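Local structure of XPF endonuclease (Aeropyrum pernix, 2BGW) at residues Ser46-Val51 with His78-Phe83. The protein probably cuts DNA as a magnesium-binding, structure-specific endonuclease of nucleotide excision repair. Sequence-based numbering, arbitrary orientation.
Sequences SDSIIV and HYETVF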
loop_
_atom_site.group_PDB
_atom_site.type_symbol
_atom_site.label_atom_id
_atom_site.label_comp_id
_atom_site.label_asym_id
_atom_site.label_seq_id
_atom_site.Cartn_x
_atom_site.Cartn_y
_atom_site.Cartn_z
ATOM N N SER A 46 -0.277 -5.990 8.495
ATOM C CA SER A 46 0.520 -5.770 9.665
ATOM C C SER A 46 0.220 -4.317 9.930
ATOM O O SER A 46 -0.567 -3.731 9.195
ATOM C CB SER A 46 1.995 -6.013 9.351
ATOM O OG SER A 46 2.612 -4.899 8.722
ATOM N N ASP A 47 0.817 -3.707 10.955
ATOM C CA ASP A 47 0.418 -2.329 11.307
ATOM C C ASP A 47 0.703 -1.320 10.196
ATOM O O ASP A 47 0.121 -0.249 10.161
ATOM C CB ASP A 47 0.965 -1.842 12.666
ATOM C CG ASP A 47 0.287 -0.504 13.124
ATOM O OD1 ASP A 47 -0.925 -0.530 13.525
ATOM O OD2 ASP A 47 0.949 0.585 13.034
ATOM N N SER A 48 1.570 -1.674 9.267
ATOM C CA SER A 48 1.978 -0.711 8.260
ATOM C C SER A 48 2.005 -1.281 6.848
ATOM O O SER A 48 2.632 -0.696 5.953
ATOM C CB SER A 48 3.355 -0.200 8.627
ATOM O OG SER A 48 4.132 -1.303 9.044
ATOM N N ILE A 49 1.329 -2.413 6.660
ATOM C CA ILE A 49 1.135 -2.985 5.346
ATOM C C ILE A 49 -0.343 -3.107 4.986
ATOM O O ILE A 49 -1.080 -3.868 5.604
ATOM C CB ILE A 49 1.810 -4.350 5.239
ATOM C CG1 ILE A 49 3.313 -4.192 5.516
ATOM C CG2 ILE A 49 1.539 -4.925 3.878
ATOM C CD1 ILE A 49 4.172 -5.418 5.342
ATOM N N ILE A 50 -0.779 -2.350 3.986
ATOM C CA ILE A 50 -2.140 -2.484 3.500
ATOM C C ILE A 50 -2.082 -3.175 2.135
ATOM O O ILE A 50 -1.117 -2.999 1.378
ATOM C CB ILE A 50 -2.881 -1.110 3.435
ATOM C CG1 ILE A 50 -4.371 -1.291 3.221
ATOM C CG2 ILE A 50 -2.350 -0.247 2.323
ATOM C CD1 ILE A 50 -5.099 -1.616 4.446
ATOM N N VAL A 51 -3.116 -3.964 1.845
ATOM C CA VAL A 51 -3.234 -4.727 0.612
ATOM C C VAL A 51 -4.552 -4.373 -0.057
ATOM O O VAL A 51 -5.616 -4.353 0.592
ATOM C CB VAL A 51 -3.205 -6.260 0.895
ATOM C CG1 VAL A 51 -3.686 -7.078 -0.307
ATOM C CG2 VAL A 51 -1.827 -6.697 1.301
ATOM N N HIS A 78 -1.352 6.870 3.552
ATOM C CA HIS A 78 -1.711 6.404 4.867
ATOM C C HIS A 78 -0.941 5.188 5.383
ATOM O O HIS A 78 -0.888 4.960 6.578
ATOM C CB HIS A 78 -3.208 6.153 4.907
ATOM C CG HIS A 78 -4.018 7.395 4.726
ATOM N ND1 HIS A 78 -4.251 7.960 3.492
ATOM C CD2 HIS A 78 -4.629 8.199 5.626
ATOM C CE1 HIS A 78 -4.976 9.052 3.639
ATOM N NE2 HIS A 78 -5.218 9.221 4.924
ATOM N N TYR A 79 -0.342 4.397 4.509
ATOM C CA TYR A 79 0.360 3.232 4.989
ATOM C C TYR A 79 1.733 3.266 4.502
ATOM O O TYR A 79 2.029 3.818 3.452
ATOM C CB TYR A 79 -0.310 1.972 4.531
ATOM C CG TYR A 79 -1.628 1.811 5.196
ATOM C CD1 TYR A 79 -2.746 2.462 4.710
ATOM C CD2 TYR A 79 -1.760 1.042 6.343
ATOM C CE1 TYR A 79 -3.964 2.330 5.331
ATOM C CE2 TYR A 79 -2.988 0.904 6.978
ATOM C CZ TYR A 79 -4.079 1.552 6.463
ATOM O OH TYR A 79 -5.304 1.437 7.053
ATOM N N GLU A 80 2.624 2.682 5.268
ATOM C CA GLU A 80 4.019 2.851 4.918
ATOM C C GLU A 80 4.421 1.935 3.739
ATOM O O GLU A 80 5.398 2.187 3.040
ATOM C CB GLU A 80 4.862 2.723 6.186
ATOM C CG GLU A 80 5.482 1.388 6.450
ATOM C CD GLU A 80 7.008 1.502 6.429
ATOM O OE1 GLU A 80 7.521 2.297 5.582
ATOM O OE2 GLU A 80 7.680 0.821 7.260
ATOM N N THR A 81 3.613 0.901 3.517
ATOM C CA THR A 81 3.874 -0.117 2.532
ATOM C C THR A 81 2.542 -0.495 1.920
ATOM O O THR A 81 1.624 -0.934 2.609
ATOM C CB THR A 81 4.560 -1.341 3.189
ATOM O OG1 THR A 81 5.872 -0.972 3.624
ATOM C CG2 THR A 81 4.715 -2.481 2.228
ATOM N N VAL A 82 2.433 -0.322 0.615
ATOM C CA VAL A 82 1.184 -0.606 -0.086
ATOM C C VAL A 82 1.405 -1.698 -1.112
ATOM O O VAL A 82 2.230 -1.557 -1.992
ATOM C CB VAL A 82 0.641 0.667 -0.829
ATOM C CG1 VAL A 82 -0.697 0.389 -1.426
ATOM C CG2 VAL A 82 0.519 1.835 0.111
ATOM N N PHE A 83 0.653 -2.778 -1.011
ATOM C CA PHE A 83 0.708 -3.817 -2.030
ATOM C C PHE A 83 -0.568 -3.768 -2.762
ATOM O O PHE A 83 -1.629 -3.830 -2.133
ATOM C CB PHE A 83 0.866 -5.218 -1.431
ATOM C CG PHE A 83 2.253 -5.501 -0.935
ATOM C CD1 PHE A 83 2.534 -5.492 0.411
ATOM C CD2 PHE A 83 3.293 -5.758 -1.838
ATOM C CE1 PHE A 83 3.816 -5.752 0.851
ATOM C CE2 PHE A 83 4.595 -6.007 -1.398
ATOM C CZ PHE A 83 4.851 -6.000 -0.055
#
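Parallel pairing at the heart of a PDDEXK-type nuclease sheet is exemplified by the first residues of strands 49-55 and 81-87, joined by a crossover through the intervening helices. Ile-50 uses both its N-H and its C=O toward the neighbouring strand: its N donates to Thr-81 O, nearly along the C=O axis, and its O accepts Phe-83 N at 3.0 Å in an almost straight bond (176°). At the strand entrance, where the type I turn Ser-46 to Ile-49 leads in, Thr-81 N gives a weak bond to Ser-48 O. The Ile-50 side chain lies across the Tyr-79 ring, with CB 3.7 Å from the ring centroid in a CH-pi contact. With CG1 anti to the backbone N (chi1 -168°), CG2 takes the crowded position between N and the carbonyl carbon, against Tyr-79 CG, while CG1 carries CD1 along to the phenol end. An alanine at Tyr-79 would remove the ring and its hydroxyl, and would probably loosen the packing around Ile-50 and the tie between Tyr-79 OH and Glu-158 OE1. On the face shared by Ile-49, Thr-81 and Phe-83, Ile-49 CG2 meets the Phe-83 ring edge-on, 3.7 Å from CD1. Leu-111 of the second subunit packs on Ile-49 and Phe-83. Beyond Val-51 the first strand runs on to Glu-52 and Arg-53 of the magnesium site. Within the turn, Ser-48 N donates a weak bond to Ser-46 OG.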